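Lipase aflb (Neosartorya fumigata, PDB 6IDY) probably hydrolyses the ester bonds of lipid substrates, as a calcium-bound serine lipase with the alpha/beta-hydrolase fold. Local coordinates at residues 132-137 and 244-249; 210-215 and 237-242; 230-235 and 258-263; 314-319 and 343-348. One frame throughout, in Å; residues are numbered along the deposited sequence.

Contact 1: 132-137 and 244-249; sequences GDARYS and KYWPST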
loop_
_atom_site.group_PDB
_atom_site.type_symbol
_atom_site.label_atom_id
_atom_site.label_comp_id
_atom_site.label_asym_id
_atom_site.label_seq_id
_atom_site.Cartn_x
_atom_site.Cartn_y
_atom_site.Cartn_z
ATOM N N GLY A 132 -23.741 3.876 15.231
ATOM C CA GLY A 132 -23.475 4.425 13.905
ATOM C C GLY A 132 -22.384 3.681 13.166
ATOM O O GLY A 132 -22.269 3.812 11.947
ATOM N N ASP A 133 -21.563 2.906 13.896
ATOM C CA ASP A 133 -20.506 2.094 13.295
ATOM C C ASP A 133 -21.141 0.916 12.576
ATOM O O ASP A 133 -22.129 0.361 13.061
ATOM C CB ASP A 133 -19.545 1.555 14.368
ATOM C CG ASP A 133 -18.596 2.559 14.995
ATOM O OD1 ASP A 133 -18.554 3.717 14.530
ATOM O OD2 ASP A 133 -17.895 2.185 15.938
ATOM N N ALA A 134 -20.580 0.532 11.425
ATOM C CA ALA A 134 -21.049 -0.616 10.661
ATOM C C ALA A 134 -20.770 -1.889 11.462
ATOM O O ALA A 134 -19.786 -1.936 12.211
ATOM C CB ALA A 134 -20.316 -0.682 9.326
ATOM N N ARG A 135 -21.632 -2.907 11.318
ATOM C CA ARG A 135 -21.418 -4.182 11.997
ATOM C C ARG A 135 -20.214 -4.900 11.387
ATOM O O ARG A 135 -19.976 -4.808 10.179
ATOM C CB ARG A 135 -22.674 -5.082 11.963
ATOM C CG ARG A 135 -23.091 -5.601 10.576
ATOM C CD ARG A 135 -24.099 -6.744 10.642
ATOM N NE ARG A 135 -23.557 -7.956 11.266
ATOM C CZ ARG A 135 -22.893 -8.915 10.621
ATOM N NH1 ARG A 135 -22.666 -8.813 9.315
ATOM N NH2 ARG A 135 -22.446 -9.977 11.275
ATOM N N TYR A 136 -19.433 -5.573 12.227
ATOM C CA TYR A 136 -18.306 -6.344 11.736
ATOM C C TYR A 136 -18.832 -7.685 11.252
ATOM O O TYR A 136 -19.693 -8.287 11.908
ATOM C CB TYR A 136 -17.264 -6.574 12.839
ATOM C CG TYR A 136 -16.389 -5.383 13.169
ATOM C CD1 TYR A 136 -15.370 -4.981 12.309
ATOM C CD2 TYR A 136 -16.504 -4.730 14.393
ATOM C CE1 TYR A 136 -14.517 -3.928 12.639
ATOM C CE2 TYR A 136 -15.652 -3.682 14.739
ATOM C CZ TYR A 136 -14.668 -3.275 13.852
ATOM O OH TYR A 136 -13.841 -2.232 14.186
ATOM N N SER A 137 -18.325 -8.155 10.111
ATOM C CA SER A 137 -18.708 -9.469 9.590
ATOM C C SER A 137 -17.626 -10.470 9.991
ATOM O O SER A 137 -17.891 -11.672 10.047
ATOM C CB SER A 137 -18.893 -9.430 8.074
ATOM O OG SER A 137 -17.668 -9.195 7.397
ATOM N N LYS A 244 -15.241 6.148 6.836
ATOM C CA LYS A 244 -16.618 6.452 6.451
ATOM C C LYS A 244 -17.648 5.634 7.254
ATOM O O LYS A 244 -18.530 6.210 7.891
ATOM C CB LYS A 244 -16.812 6.226 4.936
ATOM C CG LYS A 244 -18.268 6.365 4.469
ATOM C CD LYS A 244 -18.380 6.508 2.954
ATOM C CE LYS A 244 -19.783 6.881 2.558
ATOM N NZ LYS A 244 -20.025 6.598 1.121
ATOM N N TYR A 245 -17.536 4.297 7.202
ATOM C CA TYR A 245 -18.523 3.405 7.795
ATOM C C TYR A 245 -18.289 3.056 9.266
ATOM O O TYR A 245 -19.188 2.498 9.885
ATOM C CB TYR A 245 -18.690 2.161 6.923
ATOM C CG TYR A 245 -19.220 2.537 5.555
ATOM C CD1 TYR A 245 -20.526 2.996 5.393
ATOM C CD2 TYR A 245 -18.386 2.540 4.442
ATOM C CE1 TYR A 245 -21.008 3.381 4.144
ATOM C CE2 TYR A 245 -18.858 2.918 3.187
ATOM C CZ TYR A 245 -20.169 3.342 3.043
ATOM O OH TYR A 245 -20.633 3.716 1.807
ATOM N N TRP A 246 -17.138 3.417 9.850
ATOM C CA TRP A 246 -16.939 3.223 11.296
ATOM C C TRP A 246 -16.594 4.618 11.812
ATOM O O TRP A 246 -15.410 4.895 12.030
ATOM C CB TRP A 246 -15.829 2.193 11.616
ATOM C CG TRP A 246 -16.254 0.755 11.553
ATOM C CD1 TRP A 246 -16.478 -0.081 12.609
ATOM C CD2 TRP A 246 -16.421 -0.040 10.368
ATOM N NE1 TRP A 246 -16.803 -1.341 12.155
ATOM C CE2 TRP A 246 -16.773 -1.344 10.782
ATOM C CE3 TRP A 246 -16.325 0.229 8.990
ATOM C CZ2 TRP A 246 -17.027 -2.376 9.872
ATOM C CZ3 TRP A 246 -16.592 -0.791 8.088
ATOM C CH2 TRP A 246 -16.932 -2.077 8.529
ATOM N N PRO A 247 -17.588 5.549 11.926
ATOM C CA PRO A 247 -17.264 6.933 12.338
ATOM C C PRO A 247 -16.481 7.086 13.640
ATOM O O PRO A 247 -15.807 8.104 13.806
ATOM C CB PRO A 247 -18.636 7.615 12.426
ATOM C CG PRO A 247 -19.514 6.816 11.554
ATOM C CD PRO A 247 -19.037 5.404 11.674
ATOM N N SER A 248 -16.543 6.091 14.554
ATOM C CA SER A 248 -15.793 6.153 15.815
ATOM C C SER A 248 -14.279 6.248 15.559
ATOM O O SER A 248 -13.567 6.878 16.337
ATOM C CB SER A 248 -16.107 4.944 16.688
ATOM O OG SER A 248 -15.718 3.744 16.039
ATOM N N THR A 249 -13.801 5.667 14.440
ATOM C CA THR A 249 -12.387 5.696 14.049
ATOM C C THR A 249 -11.906 7.110 13.726
ATOM O O THR A 249 -10.746 7.426 13.995
ATOM C CB THR A 249 -12.101 4.745 12.881
ATOM O OG1 THR A 249 -12.757 5.221 11.707
ATOM C CG2 THR A 249 -12.475 3.290 13.188
HETATM O O HOH W 1 -21.766 2.866 9.183
#
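Residues 132-137 cross the end of helix 235-245 with end-to-end directions 108° apart, and their one direct backbone bond runs from Ala-134 N to Tyr-245 O at 2.9 Å, nearly along the C=O axis. The motif is an extended loop lying over a helix C-terminus of this alpha/beta-hydrolase fold, at the point where Trp-246 leaves helical geometry. A water donates to both Gly-132 O and Tyr-245 O, so the last helical carbonyl is gripped twice.

Asp-133 meets the turn that follows with both carboxylate oxygens, each using its syn lone pair: OD1 takes the Ser-248 N-H at 3.1 Å (163°), and OD2 takes the Ser-248 hydroxyl, 2.7 Å from OG. Ala-130 N also binds OD2, which helps fix the rotation of the carboxylate.

Trp-246 has more surface buried by this contact than any other residue. Ala-134 points its CB toward the helix end and sits over the indole's six-membered ring, 3.7 Å from the centroid and only 9° off the normal, a CH-pi contact. Tyr-136 crosses the five-membered ring obliquely, and Trp-246 NE1 lies over one face of the phenol ring, 3.3 Å from Tyr-136 CZ.

Contact 2: 210-215 and 237-242; sequences EYVAYA and LDTQWA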
loop_
_atom_site.group_PDB
_atom_site.type_symbol
_atom_site.label_atom_id
_atom_site.label_comp_id
_atom_site.label_asym_id
_atom_site.label_seq_id
_atom_site.Cartn_x
_atom_site.Cartn_y
_atom_site.Cartn_z
ATOM N N GLU A 210 -12.511 -3.672 7.350
ATOM C CA GLU A 210 -12.857 -4.054 8.725
ATOM C C GLU A 210 -11.599 -4.210 9.567
ATOM O O GLU A 210 -11.596 -3.836 10.742
ATOM C CB GLU A 210 -13.652 -5.363 8.746
ATOM C CG GLU A 210 -15.056 -5.219 8.193
ATOM C CD GLU A 210 -15.974 -6.377 8.514
ATOM O OE1 GLU A 210 -15.774 -7.035 9.559
ATOM O OE2 GLU A 210 -16.910 -6.619 7.724
ATOM N N TYR A 211 -10.526 -4.749 8.954
ATOM C CA TYR A 211 -9.238 -4.928 9.608
ATOM C C TYR A 211 -8.615 -3.585 9.960
ATOM O O TYR A 211 -8.011 -3.475 11.016
ATOM C CB TYR A 211 -8.299 -5.786 8.748
ATOM C CG TYR A 211 -8.769 -7.220 8.632
ATOM C CD1 TYR A 211 -8.380 -8.178 9.562
ATOM C CD2 TYR A 211 -9.635 -7.611 7.614
ATOM C CE1 TYR A 211 -8.830 -9.495 9.477
ATOM C CE2 TYR A 211 -10.098 -8.922 7.522
ATOM C CZ TYR A 211 -9.684 -9.863 8.450
ATOM O OH TYR A 211 -10.101 -11.163 8.344
ATOM N N VAL A 212 -8.796 -2.563 9.095
ATOM C CA VAL A 212 -8.304 -1.201 9.321
ATOM C C VAL A 212 -9.116 -0.551 10.448
ATOM O O VAL A 212 -8.519 -0.005 11.374
ATOM C CB VAL A 212 -8.281 -0.321 8.039
ATOM C CG1 VAL A 212 -7.794 1.095 8.351
ATOM C CG2 VAL A 212 -7.417 -0.947 6.958
ATOM N N ALA A 213 -10.464 -0.614 10.366
ATOM C CA ALA A 213 -11.370 -0.049 11.383
ATOM C C ALA A 213 -11.073 -0.649 12.751
ATOM O O ALA A 213 -10.920 0.100 13.718
ATOM C CB ALA A 213 -12.823 -0.304 11.005
ATOM N N TYR A 214 -10.923 -1.993 12.827
ATOM C CA TYR A 214 -10.594 -2.621 14.101
ATOM C C TYR A 214 -9.204 -2.230 14.581
ATOM O O TYR A 214 -9.066 -1.910 15.760
ATOM C CB TYR A 214 -10.787 -4.149 14.089
ATOM C CG TYR A 214 -10.615 -4.759 15.463
ATOM C CD1 TYR A 214 -11.663 -4.773 16.378
ATOM C CD2 TYR A 214 -9.392 -5.294 15.861
ATOM C CE1 TYR A 214 -11.503 -5.318 17.652
ATOM C CE2 TYR A 214 -9.216 -5.829 17.133
ATOM C CZ TYR A 214 -10.275 -5.843 18.026
ATOM O OH TYR A 214 -10.100 -6.370 19.283
ATOM N N ALA A 215 -8.189 -2.235 13.683
ATOM C CA ALA A 215 -6.808 -1.865 14.031
ATOM C C ALA A 215 -6.752 -0.457 14.604
ATOM O O ALA A 215 -6.090 -0.241 15.615
ATOM C CB ALA A 215 -5.889 -1.986 12.821
ATOM N N LEU A 237 -7.922 3.048 0.106
ATOM C CA LEU A 237 -9.337 2.698 -0.041
ATOM C C LEU A 237 -9.850 2.011 1.220
ATOM O O LEU A 237 -10.943 2.332 1.679
ATOM C CB LEU A 237 -9.581 1.798 -1.271
ATOM C CG LEU A 237 -9.509 2.474 -2.636
ATOM C CD1 LEU A 237 -9.526 1.435 -3.748
ATOM C CD2 LEU A 237 -10.669 3.440 -2.831
ATOM N N ASP A 238 -9.048 1.090 1.791
ATOM C CA ASP A 238 -9.406 0.359 3.011
ATOM C C ASP A 238 -9.596 1.317 4.185
ATOM O O ASP A 238 -10.527 1.139 4.970
ATOM C CB ASP A 238 -8.323 -0.678 3.368
ATOM C CG ASP A 238 -8.025 -1.711 2.296
ATOM O OD1 ASP A 238 -8.864 -1.891 1.391
ATOM O OD2 ASP A 238 -6.963 -2.348 2.375
ATOM N N THR A 239 -8.714 2.337 4.291
ATOM C CA THR A 239 -8.760 3.330 5.360
ATOM C C THR A 239 -9.945 4.265 5.195
ATOM O O THR A 239 -10.661 4.495 6.164
ATOM C CB THR A 239 -7.420 4.064 5.489
ATOM O OG1 THR A 239 -6.371 3.102 5.553
ATOM C CG2 THR A 239 -7.369 4.995 6.723
ATOM N N GLN A 240 -10.146 4.803 3.977
ATOM C CA GLN A 240 -11.259 5.705 3.667
ATOM C C GLN A 240 -12.609 5.036 3.937
ATOM O O GLN A 240 -13.494 5.679 4.505
ATOM C CB GLN A 240 -11.165 6.214 2.214
ATOM C CG GLN A 240 -12.136 7.355 1.888
ATOM C CD GLN A 240 -11.793 8.704 2.490
ATOM O OE1 GLN A 240 -10.889 8.857 3.335
ATOM N NE2 GLN A 240 -12.534 9.725 2.062
ATOM N N TRP A 241 -12.758 3.751 3.542
ATOM C CA TRP A 241 -13.982 2.978 3.794
ATOM C C TRP A 241 -14.170 2.785 5.310
ATOM O O TRP A 241 -15.269 2.996 5.809
ATOM C CB TRP A 241 -13.957 1.623 3.043
ATOM C CG TRP A 241 -15.244 0.844 3.122
ATOM C CD1 TRP A 241 -15.650 0.028 4.139
ATOM C CD2 TRP A 241 -16.276 0.782 2.123
ATOM N NE1 TRP A 241 -16.872 -0.530 3.843
ATOM C CE2 TRP A 241 -17.273 -0.100 2.603
ATOM C CE3 TRP A 241 -16.467 1.406 0.873
ATOM C CZ2 TRP A 241 -18.446 -0.370 1.882
ATOM C CZ3 TRP A 241 -17.611 1.107 0.141
ATOM C CH2 TRP A 241 -18.578 0.222 0.639
ATOM N N ALA A 242 -13.090 2.436 6.042
ATOM C CA ALA A 242 -13.126 2.266 7.506
ATOM C C ALA A 242 -13.543 3.575 8.196
ATOM O O ALA A 242 -14.413 3.558 9.062
ATOM C CB ALA A 242 -11.762 1.807 8.022
#
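The axes of segments 210-215 and 237-242, on helices 205-223 and 235-245 of the alpha/beta-hydrolase fold, cross at -64° and approach to 8.1 Å. The second is the helix that starts directly after the turn carrying Ser-233. No hydrogen bond links the two segments; the contact is van der Waals packing throughout, and all five residues that touch are buried.

The tight part is where small residues face each other. The CA atoms of Ala-213 and Ala-242 are 4.8 Å apart, a close approach of two alanines, whose side chains are single methyls. Ala-242 points its CB toward the other helix, where it comes 3.6 Å from the backbone N of Ala-213 and 3.8 Å from Ala-213 CB, so a methyl lies directly on the neighbouring backbone.

One residue earlier, at Val-212, the backbones have already drawn apart, with 6.0 Å between the CA atoms of Val-212 and Thr-239. The valine branches bridge this wider gap. CG1, anti to the backbone N (chi1 178°), reaches Ala-242 CB at 4.0 Å and lies beside the Thr-239 hydroxyl, whose polar partner is Gly-235 O one turn back in its own helix.

Beyond these residues the pair loosens, toward other parts of the protein and not toward solvent: the Glu-210 carboxylate bonds to Ser-137 OG and Val-138 N, Tyr-214 meets helix 140-145, and the Trp-241 ring stacks on Phe-294. At the N-terminal end of segment 237-242, the last touch is Val-212 CG2, 3.7 Å from Asp-238 CB.

Contact 3: 230-235 and 258-263; sequences LSWSQG and AISPDF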
loop_
_atom_site.group_PDB
_atom_site.type_symbol
_atom_site.label_atom_id
_atom_site.label_comp_id
_atom_site.label_asym_id
_atom_site.label_seq_id
_atom_site.Cartn_x
_atom_site.Cartn_y
_atom_site.Cartn_z
ATOM N N LEU A 230 -0.701 5.228 7.948
ATOM C CA LEU A 230 0.057 5.424 6.720
ATOM C C LEU A 230 -0.315 4.244 5.837
ATOM O O LEU A 230 -0.144 3.092 6.235
ATOM C CB LEU A 230 1.576 5.525 6.939
ATOM C CG LEU A 230 2.380 6.019 5.724
ATOM C CD1 LEU A 230 3.566 6.835 6.166
ATOM C CD2 LEU A 230 2.843 4.855 4.847
ATOM N N SER A 231 -0.874 4.535 4.665
ATOM C CA SER A 231 -1.319 3.496 3.754
ATOM C C SER A 231 -0.595 3.544 2.413
ATOM O O SER A 231 -0.018 4.568 2.054
ATOM C CB SER A 231 -2.830 3.594 3.557
ATOM O OG SER A 231 -3.184 4.645 2.673
ATOM N N TRP A 232 -0.621 2.422 1.687
ATOM C CA TRP A 232 -0.072 2.300 0.348
ATOM C C TRP A 232 -1.124 1.683 -0.558
ATOM O O TRP A 232 -1.803 0.750 -0.141
ATOM C CB TRP A 232 1.225 1.452 0.313
ATOM C CG TRP A 232 1.774 1.267 -1.080
ATOM C CD1 TRP A 232 2.115 2.252 -1.963
ATOM C CD2 TRP A 232 1.996 0.023 -1.760
ATOM N NE1 TRP A 232 2.535 1.697 -3.152
ATOM C CE2 TRP A 232 2.470 0.331 -3.056
ATOM C CE3 TRP A 232 1.864 -1.330 -1.393
ATOM C CZ2 TRP A 232 2.812 -0.663 -3.987
ATOM C CZ3 TRP A 232 2.198 -2.311 -2.316
ATOM C CH2 TRP A 232 2.677 -1.975 -3.592
ATOM N N SER A 233 -1.264 2.217 -1.789
ATOM C CA SER A 233 -2.138 1.681 -2.834
ATOM C C SER A 233 -3.583 1.523 -2.329
ATOM O O SER A 233 -4.144 2.483 -1.792
ATOM C CB SER A 233 -1.556 0.355 -3.336
ATOM O OG SER A 233 -2.246 -0.182 -4.449
ATOM N N GLN A 234 -4.150 0.299 -2.437
ATOM C CA GLN A 234 -5.486 -0.056 -1.959
ATOM C C GLN A 234 -5.674 0.255 -0.469
ATOM O O GLN A 234 -6.805 0.455 -0.032
ATOM C CB GLN A 234 -5.765 -1.535 -2.222
ATOM C CG GLN A 234 -7.223 -1.923 -2.010
ATOM C CD GLN A 234 -7.345 -3.339 -1.541
ATOM O OE1 GLN A 234 -8.005 -3.626 -0.544
ATOM N NE2 GLN A 234 -6.723 -4.254 -2.256
ATOM N N GLY A 235 -4.574 0.318 0.285
ATOM C CA GLY A 235 -4.590 0.684 1.702
ATOM C C GLY A 235 -5.353 1.967 1.978
ATOM O O GLY A 235 -6.009 2.084 3.016
ATOM N N ALA A 258 -1.510 8.905 2.835
ATOM C CA ALA A 258 -1.840 7.962 1.777
ATOM C C ALA A 258 -0.850 7.992 0.620
ATOM O O ALA A 258 -0.789 8.962 -0.138
ATOM C CB ALA A 258 -3.262 8.204 1.299
ATOM N N ILE A 259 -0.053 6.914 0.508
ATOM C CA ILE A 259 0.959 6.737 -0.541
ATOM C C ILE A 259 0.298 6.044 -1.730
ATOM O O ILE A 259 -0.293 4.971 -1.563
ATOM C CB ILE A 259 2.192 5.944 -0.013
ATOM C CG1 ILE A 259 2.697 6.478 1.374
ATOM C CG2 ILE A 259 3.309 5.872 -1.053
ATOM C CD1 ILE A 259 3.186 7.998 1.450
ATOM N N SER A 260 0.378 6.680 -2.923
ATOM C CA SER A 260 -0.198 6.209 -4.199
ATOM C C SER A 260 -1.646 5.726 -4.007
ATOM O O SER A 260 -1.956 4.593 -4.393
ATOM C CB SER A 260 0.663 5.093 -4.797
ATOM O OG SER A 260 1.981 5.546 -5.050
ATOM N N PRO A 261 -2.543 6.525 -3.369
ATOM C CA PRO A 261 -3.906 6.026 -3.146
ATOM C C PRO A 261 -4.781 6.099 -4.380
ATOM O O PRO A 261 -4.715 7.062 -5.135
ATOM C CB PRO A 261 -4.420 6.929 -2.033
ATOM C CG PRO A 261 -3.725 8.236 -2.283
ATOM C CD PRO A 261 -2.388 7.908 -2.853
ATOM N N ASP A 262 -5.621 5.082 -4.574
ATOM C CA ASP A 262 -6.531 5.047 -5.715
ATOM C C ASP A 262 -7.959 5.268 -5.232
ATOM O O ASP A 262 -8.812 4.388 -5.353
ATOM C CB ASP A 262 -6.340 3.753 -6.534
ATOM C CG ASP A 262 -6.618 2.457 -5.803
ATOM O OD1 ASP A 262 -6.270 2.360 -4.601
ATOM O OD2 ASP A 262 -7.174 1.536 -6.431
ATOM N N PHE A 263 -8.227 6.475 -4.692
ATOM C CA PHE A 263 -9.540 6.850 -4.144
ATOM C C PHE A 263 -10.661 6.836 -5.169
ATOM O O PHE A 263 -11.831 6.832 -4.780
ATOM C CB PHE A 263 -9.496 8.195 -3.400
ATOM C CG PHE A 263 -8.612 8.203 -2.179
ATOM C CD1 PHE A 263 -8.875 7.361 -1.103
ATOM C CD2 PHE A 263 -7.548 9.090 -2.078
ATOM C CE1 PHE A 263 -8.063 7.380 0.035
ATOM C CE2 PHE A 263 -6.771 9.145 -0.916
ATOM C CZ PHE A 263 -7.016 8.273 0.119
HETATM O O HOH W 2 -2.620 4.644 -0.079
#
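Strand 227-232, parallel to strand 253-259 in the central sheet of the alpha/beta-hydrolase fold, runs into what is probably the nucleophile elbow, the tight turn at Ser-233, alongside the end of 253-259; Ile-259, Ser-233 and Ser-231 bury the most surface.

Both backbone polar atoms of Ile-259 bond to segment 230-235, straddling Trp-232. Its N-H bonds to Ser-231 O at 2.8 Å, and its O accepts from Ser-233 N at 2.9 Å. Its two branches divide the sheet face shared with Trp-232: CG1 touches Leu-230 CD2 at 3.8 Å, while CG2 reaches Trp-232 CD1 at 3.9 Å.

Ser-233 sits at the corner of a type II' turn from Trp-232 to Gly-235, with phi 54° and psi -125°, as expected of the nucleophile at such an elbow. Its CB points away from segment 258-263, and OG, anti to the backbone N, bonds to His-361 NE2; with Asp-318 on His-361 ND1 this is consistent with a Ser-His-Asp catalytic triad.

Ser-231 lies on the other sheet face, beside Ala-258. Its OG donates at 2.8 Å to a water, which donates in turn to Ile-259 O at 2.8 Å and Ser-233 O at 3.2 Å.

Contact 4: 314-319 and 343-348; sequences YSTFDE and NNHLQT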
loop_
_atom_site.group_PDB
_atom_site.type_symbol
_atom_site.label_atom_id
_atom_site.label_comp_id
_atom_site.label_asym_id
_atom_site.label_seq_id
_atom_site.Cartn_x
_atom_site.Cartn_y
_atom_site.Cartn_z
ATOM N N TYR A 314 1.447 11.088 -4.572
ATOM C CA TYR A 314 1.334 10.278 -5.788
ATOM C C TYR A 314 2.202 10.771 -6.923
ATOM O O TYR A 314 2.614 11.931 -6.931
ATOM C CB TYR A 314 -0.150 10.204 -6.223
ATOM C CG TYR A 314 -0.788 11.562 -6.434
ATOM C CD1 TYR A 314 -1.208 12.338 -5.351
ATOM C CD2 TYR A 314 -1.021 12.051 -7.715
ATOM C CE1 TYR A 314 -1.823 13.575 -5.541
ATOM C CE2 TYR A 314 -1.638 13.284 -7.918
ATOM C CZ TYR A 314 -2.032 14.045 -6.828
ATOM O OH TYR A 314 -2.610 15.269 -7.037
ATOM N N SER A 315 2.416 9.894 -7.922
ATOM C CA SER A 315 3.303 10.143 -9.051
ATOM C C SER A 315 2.668 9.896 -10.419
ATOM O O SER A 315 1.912 8.939 -10.584
ATOM C CB SER A 315 4.538 9.256 -8.902
ATOM O OG SER A 315 5.440 9.334 -9.994
ATOM N N THR A 316 3.066 10.703 -11.420
ATOM C CA THR A 316 2.663 10.566 -12.829
ATOM C C THR A 316 3.109 9.187 -13.362
ATOM O O THR A 316 2.396 8.569 -14.155
ATOM C CB THR A 316 3.314 11.702 -13.657
ATOM O OG1 THR A 316 2.692 12.933 -13.309
ATOM C CG2 THR A 316 3.195 11.499 -15.186
ATOM N N PHE A 317 4.279 8.710 -12.899
ATOM C CA PHE A 317 4.897 7.464 -13.359
ATOM C C PHE A 317 4.344 6.213 -12.675
ATOM O O PHE A 317 4.946 5.141 -12.763
ATOM C CB PHE A 317 6.426 7.568 -13.262
ATOM C CG PHE A 317 6.939 8.705 -14.119
ATOM C CD1 PHE A 317 6.975 8.591 -15.506
ATOM C CD2 PHE A 317 7.325 9.910 -13.545
ATOM C CE1 PHE A 317 7.395 9.658 -16.300
ATOM C CE2 PHE A 317 7.767 10.973 -14.339
ATOM C CZ PHE A 317 7.794 10.843 -15.710
ATOM N N ASP A 318 3.147 6.332 -12.072
ATOM C CA ASP A 318 2.438 5.210 -11.457
ATOM C C ASP A 318 2.003 4.260 -12.597
ATOM O O ASP A 318 1.234 4.660 -13.466
ATOM C CB ASP A 318 1.206 5.729 -10.687
ATOM C CG ASP A 318 0.587 4.718 -9.751
ATOM O OD1 ASP A 318 0.337 3.573 -10.191
ATOM O OD2 ASP A 318 0.330 5.071 -8.589
ATOM N N GLU A 319 2.530 3.026 -12.602
ATOM C CA GLU A 319 2.261 2.015 -13.636
ATOM C C GLU A 319 1.005 1.169 -13.359
ATOM O O GLU A 319 0.640 0.319 -14.174
ATOM C CB GLU A 319 3.515 1.127 -13.838
ATOM C CG GLU A 319 3.685 -0.010 -12.833
ATOM C CD GLU A 319 4.179 0.305 -11.431
ATOM O OE1 GLU A 319 4.252 1.496 -11.046
ATOM O OE2 GLU A 319 4.495 -0.662 -10.706
ATOM N N ASN A 343 -2.894 17.426 -1.334
ATOM C CA ASN A 343 -2.800 16.484 -2.450
ATOM C C ASN A 343 -1.484 16.777 -3.113
ATOM O O ASN A 343 -1.310 17.812 -3.757
ATOM C CB ASN A 343 -4.001 16.605 -3.389
ATOM C CG ASN A 343 -5.284 16.179 -2.723
ATOM O OD1 ASN A 343 -5.448 15.030 -2.319
ATOM N ND2 ASN A 343 -6.209 17.100 -2.579
ATOM N N ASN A 344 -0.522 15.894 -2.859
ATOM C CA ASN A 344 0.866 16.096 -3.221
ATOM C C ASN A 344 1.340 15.270 -4.411
ATOM O O ASN A 344 1.690 14.097 -4.278
ATOM C CB ASN A 344 1.741 15.877 -1.974
ATOM C CG ASN A 344 1.251 16.685 -0.785
ATOM O OD1 ASN A 344 1.513 17.887 -0.663
ATOM N ND2 ASN A 344 0.494 16.052 0.101
ATOM N N HIS A 345 1.359 15.923 -5.585
ATOM C CA HIS A 345 1.806 15.348 -6.851
ATOM C C HIS A 345 3.305 15.595 -6.961
ATOM O O HIS A 345 3.737 16.752 -7.010
ATOM C CB HIS A 345 1.044 15.994 -8.019
ATOM C CG HIS A 345 1.376 15.426 -9.364
ATOM N ND1 HIS A 345 1.739 16.240 -10.420
ATOM C CD2 HIS A 345 1.383 14.139 -9.782
ATOM C CE1 HIS A 345 1.934 15.432 -11.445
ATOM N NE2 HIS A 345 1.728 14.159 -11.106
ATOM N N LEU A 346 4.104 14.507 -6.962
ATOM C CA LEU A 346 5.574 14.585 -7.012
ATOM C C LEU A 346 6.112 15.474 -8.120
ATOM O O LEU A 346 6.974 16.306 -7.861
ATOM C CB LEU A 346 6.226 13.189 -7.129
ATOM C CG LEU A 346 5.905 12.129 -6.082
ATOM C CD1 LEU A 346 6.728 10.884 -6.344
ATOM C CD2 LEU A 346 6.197 12.619 -4.675
ATOM N N GLN A 347 5.597 15.294 -9.346
ATOM C CA GLN A 347 6.030 15.991 -10.561
ATOM C C GLN A 347 5.587 17.462 -10.618
ATOM O O GLN A 347 6.044 18.193 -11.493
ATOM C CB GLN A 347 5.607 15.214 -11.825
ATOM C CG GLN A 347 6.324 13.857 -12.006
ATOM C CD GLN A 347 5.879 12.783 -11.027
ATOM O OE1 GLN A 347 4.735 12.768 -10.553
ATOM N NE2 GLN A 347 6.772 11.855 -10.699
ATOM N N THR A 348 4.741 17.907 -9.674
ATOM C CA THR A 348 4.334 19.310 -9.560
ATOM C C THR A 348 5.245 19.979 -8.525
ATOM O O THR A 348 5.938 20.935 -8.860
ATOM C CB THR A 348 2.838 19.439 -9.196
ATOM O OG1 THR A 348 2.047 18.963 -10.279
ATOM C CG2 THR A 348 2.432 20.875 -8.887
#
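At the edge of the alpha/beta-hydrolase sheet, strand 310-314 runs out beside strand 341-345 in a parallel bridge pairing Tyr-314 with His-345, and both chains then change course: 315-318 forms a type I turn, and helix 346-349 begins with His-345 at its N-cap position.

Backbone bonds fix the register. Tyr-314 N donates to Asn-344 O at 3.0 Å, in the carbonyl plane, and Leu-346 N returns to Tyr-314 O at 3.0 Å, almost straight.

Side-chain hydrogen bonds join the turn to the helix start. The bent Gln-347 chain spreads its amide over two residues: NE2 donates to Ser-315 OG at 2.9 Å, and OE1 accepts from Thr-316 N at 2.8 Å, the donor lying 57° out of the carbonyl plane. Ser-315 OG also accepts from Phe-317 N, an ST turn, and binds Tyr-359 O, so that hydroxyl has three partners. The imidazole of His-345 is pinned in its own plane at both nitrogens, NE2 lying 2.7 Å from Thr-316 OG1 and ND1 2.7 Å from Thr-348 OG1. The turn also leads into Asp-318, which bonds to His-361 as the probable acid of the triad.

Ring contacts fill the rest. Tyr-314, with CG in the crowded position between N and the carbonyl carbon, turns one face of its ring to the His-345 backbone, with CA over the ring centre, and the two rings meet obliquely, planes 34° apart. Gln-347 NE2 also lies at the edge of the Phe-317 ring, near its plane, with ring and amide planes 82° apart and NE2 3.5 Å from Phe-317 CD2.

From the N terminus, residues 132-137 wait longest for a partner, and contact 1 closes its loop only at 244-249. Contact 2, opening at 210-215 and closing at 237-242, lies wholly within that span and touches contact 1 directly, Ser-137 OG lying 2.7 Å from Glu-210 OE2. Contact 3 opens at 230-235, before either has closed, and ends at 258-263, so it crosses both; Leu-237 CD2 packs on Asp-262 O. Contact 4 follows in series. Together they tie the loop before helix 140-145 to two packed helices, those to the sheet's middle, and the middle to its edge strand, with Ser-260 CB meeting Asp-318 between contacts 3 and 4.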